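Local coordinates for 8-demethyl-8-aminoriboflavin-5'-phosphate synthase (Streptomyces davawensis, PDB 5MLD), which replaces the C-8 methyl group of FMN by an amino group taken from glutamate, a step in biosynthesis of the antibiotic roseoflavin, at residues 52-55 with 56-60; 180-183 with 184-187. All coordinates share one frame; numbering follows the deposited sequence. Where two conformers were deposited one is given.

Contact 1: 52-55 with 56-60; sequences EYWD and DYDDW
Asp55 and Asp58 fold the loop back on itself through a type I beta turn from Asp55 to Asp58. The closing bond runs from Asp58 N to Asp55 O at 2.9 Å, and the Asp58 side chain returns the grip: its OD2 takes the N-H of Asp55 at 3.1 Å, on the anti side and 34° out of the carboxylate plane. The Asp55 carboxylate lies between two tyrosines. Its chi1 of 64° sets CG between the backbone N and the carbonyl carbon, which lets OD1 accept a bent bond from Tyr57 N at 3.0 Å, from above the carboxylate plane, while OD2 receives Tyr53 OH at 2.6 Å. The two carboxylates come close, OD1 of Asp55 being 3.7 Å from OD2 of Asp58. This charge is probably offset by Arg242 of the third subunit, in a salt bridge with Asp55, and by Arg13 of the second subunit, which pairs with Asp58 and is important for positioning the donor glutamate. The Trp54 indole slides past Asp58 in the opposite direction, its CD1 3.6 Å from Asp58 CB; Asp59 O sits at the indole edge, and Asp56 N lies over one face, offset toward the rim. Trp54 meets Trp60 obliquely, with six-membered ring planes 82° apart and CZ2 of Trp54 3.5 Å from CZ3 of Trp60. Trp54 NE1 reaches a water at 3.3 Å, which donates to Asp58 O and so links the indole to the turn backbone. Arg67 makes cation-pi contacts with both indoles. The whole turn belongs to the surface loop between strand 38-43 and helix 72-81.

Contact 2: 180-183 with 184-187; sequences DRHF and HTNK
Asn186 has CG anti to its own carbonyl carbon and beside the backbone N (chi1 -83°), which turns its amide back toward the segment just ahead of the helix. There ND2 donates to Asp180 O at 3.0 Å; the bond is nearly straight, 175° at the hydrogen, and the acceptor lies in the amide plane, though the donor stands 51° out of the carbonyl plane. Lys27 of helix 20-34 bonds the same Asp180 O through its NZ. His182 is the N-cap residue. Its first torsion sets CG beside the carbonyl carbon and anti to the backbone N, which brings CD2 to 3.3 Å from Thr185 OG1, a hydroxyl lying in the ring plane at its edge. That hydroxyl is bonded to Tyr163 O, and His182 NE2 to Ala168 O of the third subunit. The first turn of the helix is held by Asn186 N to His182 O and Lys187 N to Phe183 O, both 2.9 Å. The Lys187 chain, extended beyond CG, passes obliquely by the Phe183 ring, NZ 3.7 Å from Phe183 CE2, and NZ bonds the carbonyls of Thr235 and Ala237 of the second subunit. This start of helix 183-205 packs against helix 20-34 through Leu24 and Lys27 and against strand 161-164 through Tyr163 and Trp164, beside the flavodoxin-like sheet.

Overall arrangement
From the N terminus, contact 1 comes first and closes a tight turn, staying within the one loop between strand 38-43 and helix 72-81. The chain then continues through strands 84-92 and 125-132 of the mixed sheet to strand 161-164, after which contact 2 marks the entry to a helix, joining the loop after that strand to helix 183-205. The two follow in series, neither nesting nor crossing. The centres of contact 1 and contact 2 are about 46 Å apart, on opposite sides of the chain's centre. The nearest atoms of contact 1 and contact 2 are about 33 Å apart. Contact 1 is at the surface and contact 2 buried; both touch the second subunit of the homotetramer.

Contact 1: 52-55 with 56-60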
loop_
_atom_site.group_PDB
_atom_site.type_symbol
_atom_site.label_atom_id
_atom_site.label_comp_id
_atom_site.label_asym_id
_atom_site.label_seq_id
_atom_site.Cartn_x
_atom_site.Cartn_y
_atom_site.Cartn_z
ATOM N N GLU A 52 -7.415 -5.205 23.470
ATOM C CA GLU A 52 -6.125 -5.511 24.069
ATOM C C GLU A 52 -5.779 -6.983 23.899
ATOM O O GLU A 52 -6.649 -7.848 23.751
ATOM C CB GLU A 52 -6.113 -5.144 25.554
ATOM C CG GLU A 52 -6.083 -3.644 25.795
ATOM C CD GLU A 52 -6.365 -3.267 27.233
ATOM O OE1 GLU A 52 -5.943 -4.016 28.146
ATOM O OE2 GLU A 52 -7.001 -2.210 27.452
ATOM N N TYR A 53 -4.477 -7.254 23.927
ATOM C CA TYR A 53 -3.933 -8.583 23.681
ATOM C C TYR A 53 -3.313 -9.155 24.944
ATOM O O TYR A 53 -2.595 -8.458 25.678
ATOM C CB TYR A 53 -2.862 -8.548 22.578
ATOM C CG TYR A 53 -2.314 -9.933 22.259
ATOM C CD1 TYR A 53 -1.265 -10.480 23.001
ATOM C CD2 TYR A 53 -2.872 -10.701 21.244
ATOM C CE1 TYR A 53 -0.771 -11.746 22.725
ATOM C CE2 TYR A 53 -2.378 -11.968 20.951
ATOM C CZ TYR A 53 -1.336 -12.488 21.707
ATOM O OH TYR A 53 -0.852 -13.744 21.434
ATOM N N TRP A 54 -3.535 -10.443 25.169
ATOM C CA TRP A 54 -2.782 -11.140 26.198
ATOM C C TRP A 54 -2.555 -12.571 25.740
ATOM O O TRP A 54 -3.435 -13.163 25.115
ATOM C CB TRP A 54 -3.509 -11.121 27.556
ATOM C CG TRP A 54 -2.848 -12.012 28.570
ATOM C CD1 TRP A 54 -1.895 -11.658 29.492
ATOM C CD2 TRP A 54 -3.067 -13.413 28.740
ATOM N NE1 TRP A 54 -1.520 -12.757 30.228
ATOM C CE2 TRP A 54 -2.228 -13.846 29.787
ATOM C CE3 TRP A 54 -3.906 -14.345 28.117
ATOM C CZ2 TRP A 54 -2.199 -15.170 30.213
ATOM C CZ3 TRP A 54 -3.874 -15.652 28.546
ATOM C CH2 TRP A 54 -3.025 -16.052 29.584
ATOM N N ASP A 55 -1.352 -13.094 26.021
ATOM C CA ASP A 55 -1.071 -14.531 26.076
ATOM C C ASP A 55 -0.109 -14.781 27.238
ATOM O O ASP A 55 0.254 -13.861 27.972
ATOM C CB ASP A 55 -0.540 -15.076 24.734
ATOM C CG ASP A 55 0.796 -14.482 24.319
ATOM O OD1 ASP A 55 1.589 -14.051 25.183
ATOM O OD2 ASP A 55 1.064 -14.470 23.089
ATOM N N ASP A 56 0.333 -16.034 27.396
ATOM C CA ASP A 56 1.107 -16.407 28.583
ATOM C C ASP A 56 2.471 -15.726 28.668
ATOM O O ASP A 56 3.057 -15.671 29.757
ATOM C CB ASP A 56 1.281 -17.924 28.635
ATOM C CG ASP A 56 0.033 -18.628 29.126
ATOM O OD1 ASP A 56 -0.257 -18.513 30.341
ATOM O OD2 ASP A 56 -0.656 -19.283 28.307
ATOM N N TYR A 57 3.000 -15.206 27.561
ATOM C CA TYR A 57 4.246 -14.453 27.646
ATOM C C TYR A 57 4.048 -13.082 28.260
ATOM O O TYR A 57 5.029 -12.432 28.650
ATOM C CB TYR A 57 4.861 -14.296 26.257
ATOM C CG TYR A 57 5.137 -15.608 25.568
ATOM C CD1 TYR A 57 6.278 -16.341 25.862
ATOM C CD2 TYR A 57 4.273 -16.110 24.615
ATOM C CE1 TYR A 57 6.543 -17.550 25.227
ATOM C CE2 TYR A 57 4.527 -17.314 23.972
ATOM C CZ TYR A 57 5.664 -18.031 24.285
ATOM O OH TYR A 57 5.923 -19.232 23.652
ATOM N N ASP A 58 2.813 -12.614 28.318
ATOM C CA ASP A 58 2.571 -11.279 28.814
ATOM C C ASP A 58 2.498 -11.292 30.336
ATOM O O ASP A 58 2.522 -12.351 30.980
ATOM C CB ASP A 58 1.295 -10.716 28.197
ATOM C CG ASP A 58 1.453 -10.404 26.714
ATOM O OD1 ASP A 58 2.544 -9.958 26.307
ATOM O OD2 ASP A 58 0.482 -10.601 25.960
ATOM N N ASP A 59 2.465 -10.091 30.914
ATOM C CA ASP A 59 2.248 -9.955 32.348
ATOM C C ASP A 59 0.830 -10.382 32.704
ATOM O O ASP A 59 -0.139 -9.967 32.057
ATOM C CB ASP A 59 2.493 -8.517 32.803
ATOM C CG ASP A 59 2.266 -8.339 34.307
ATOM O OD1 ASP A 59 3.139 -8.780 35.082
ATOM O OD2 ASP A 59 1.228 -7.756 34.714
ATOM N N TRP A 60 0.708 -11.203 33.747
ATOM C CA TRP A 60 -0.568 -11.855 34.021
ATOM C C TRP A 60 -1.631 -10.852 34.447
ATOM O O TRP A 60 -2.755 -10.869 33.927
ATOM C CB TRP A 60 -0.403 -12.942 35.086
ATOM C CG TRP A 60 -1.735 -13.457 35.549
ATOM C CD1 TRP A 60 -2.411 -13.075 36.673
ATOM C CD2 TRP A 60 -2.583 -14.408 34.877
ATOM N NE1 TRP A 60 -3.611 -13.740 36.754
ATOM C CE2 TRP A 60 -3.739 -14.561 35.667
ATOM C CE3 TRP A 60 -2.479 -15.133 33.689
ATOM C CZ2 TRP A 60 -4.782 -15.422 35.314
ATOM C CZ3 TRP A 60 -3.512 -15.988 33.338
ATOM C CH2 TRP A 60 -4.646 -16.120 34.155
HETATM O O HOH W 1 0.872 -13.991 32.108
#

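Contact 2: 180-183 with 184-187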
loop_
_atom_site.group_PDB
_atom_site.type_symbol
_atom_site.label_atom_id
_atom_site.label_comp_id
_atom_site.label_asym_id
_atom_site.label_seq_id
_atom_site.Cartn_x
_atom_site.Cartn_y
_atom_site.Cartn_z
ATOM N N ASP A 180 -26.186 6.328 -4.188
ATOM C CA ASP A 180 -27.197 5.311 -4.455
ATOM C C ASP A 180 -27.564 5.232 -5.934
ATOM O O ASP A 180 -28.095 4.206 -6.369
ATOM C CB ASP A 180 -28.449 5.562 -3.612
ATOM C CG ASP A 180 -29.212 6.785 -4.054
ATOM O OD1 ASP A 180 -28.592 7.862 -4.162
ATOM O OD2 ASP A 180 -30.424 6.670 -4.324
ATOM N N ARG A 181 -27.277 6.273 -6.725
ATOM C CA ARG A 181 -27.534 6.264 -8.165
ATOM C C ARG A 181 -26.237 6.370 -8.970
ATOM O O ARG A 181 -26.237 6.814 -10.132
ATOM C CB ARG A 181 -28.517 7.381 -8.532
ATOM C CG ARG A 181 -29.904 7.132 -7.928
ATOM C CD ARG A 181 -30.949 8.110 -8.410
ATOM N NE ARG A 181 -31.119 8.040 -9.856
ATOM C CZ ARG A 181 -31.881 7.147 -10.482
ATOM N NH1 ARG A 181 -32.567 6.241 -9.798
ATOM N NH2 ARG A 181 -31.961 7.168 -11.798
ATOM N N HIS A 182 -25.115 5.982 -8.367
ATOM C CA HIS A 182 -23.824 6.032 -9.042
ATOM C C HIS A 182 -23.662 4.743 -9.843
ATOM O O HIS A 182 -23.552 3.653 -9.269
ATOM C CB HIS A 182 -22.696 6.230 -8.030
ATOM C CG HIS A 182 -21.406 6.675 -8.639
ATOM N ND1 HIS A 182 -21.289 7.840 -9.367
ATOM C CD2 HIS A 182 -20.181 6.098 -8.647
ATOM C CE1 HIS A 182 -20.042 7.965 -9.791
ATOM N NE2 HIS A 182 -19.348 6.926 -9.356
ATOM N N PHE A 183 -23.640 4.880 -11.173
ATOM C CA PHE A 183 -23.664 3.725 -12.069
ATOM C C PHE A 183 -22.506 2.783 -11.784
ATOM O O PHE A 183 -22.691 1.567 -11.666
ATOM C CB PHE A 183 -23.617 4.194 -13.535
ATOM C CG PHE A 183 -23.390 3.079 -14.534
ATOM C CD1 PHE A 183 -24.403 2.171 -14.822
ATOM C CD2 PHE A 183 -22.169 2.942 -15.183
ATOM C CE1 PHE A 183 -24.198 1.127 -15.738
ATOM C CE2 PHE A 183 -21.955 1.911 -16.112
ATOM C CZ PHE A 183 -22.982 1.003 -16.389
ATOM N N HIS A 184 -21.294 3.331 -11.682
ATOM C CA HIS A 184 -20.125 2.473 -11.552
ATOM C C HIS A 184 -20.189 1.658 -10.264
ATOM O O HIS A 184 -19.956 0.442 -10.281
ATOM C CB HIS A 184 -18.857 3.327 -11.620
ATOM C CG HIS A 184 -17.592 2.529 -11.704
ATOM N ND1 HIS A 184 -17.099 2.035 -12.892
ATOM C CD2 HIS A 184 -16.716 2.144 -10.744
ATOM C CE1 HIS A 184 -15.966 1.395 -12.666
ATOM N NE2 HIS A 184 -15.713 1.443 -11.369
ATOM N N THR A 185 -20.567 2.299 -9.150
ATOM C CA THR A 185 -20.721 1.575 -7.888
ATOM C C THR A 185 -21.817 0.522 -7.998
ATOM O O THR A 185 -21.646 -0.621 -7.560
ATOM C CB THR A 185 -21.031 2.544 -6.749
ATOM O OG1 THR A 185 -19.943 3.465 -6.616
ATOM C CG2 THR A 185 -21.215 1.807 -5.425
ATOM N N ASN A 186 -22.952 0.893 -8.582
ATOM C CA ASN A 186 -24.061 -0.050 -8.638
ATOM C C ASN A 186 -23.709 -1.259 -9.490
ATOM O O ASN A 186 -24.079 -2.395 -9.157
ATOM C CB ASN A 186 -25.315 0.644 -9.151
ATOM C CG ASN A 186 -26.044 1.390 -8.048
ATOM O OD1 ASN A 186 -26.006 0.978 -6.880
ATOM N ND2 ASN A 186 -26.710 2.487 -8.407
ATOM N N LYS A 187 -22.951 -1.056 -10.559
ATOM C CA LYS A 187 -22.587 -2.218 -11.362
ATOM C C LYS A 187 -21.526 -3.055 -10.651
ATOM O O LYS A 187 -21.596 -4.287 -10.680
ATOM C CB LYS A 187 -22.150 -1.795 -12.771
ATOM C CG LYS A 187 -20.664 -1.717 -13.073
ATOM C CD LYS A 187 -20.454 -1.249 -14.520
ATOM C CE LYS A 187 -19.019 -0.843 -14.800
ATOM N NZ LYS A 187 -18.903 -0.161 -16.126
#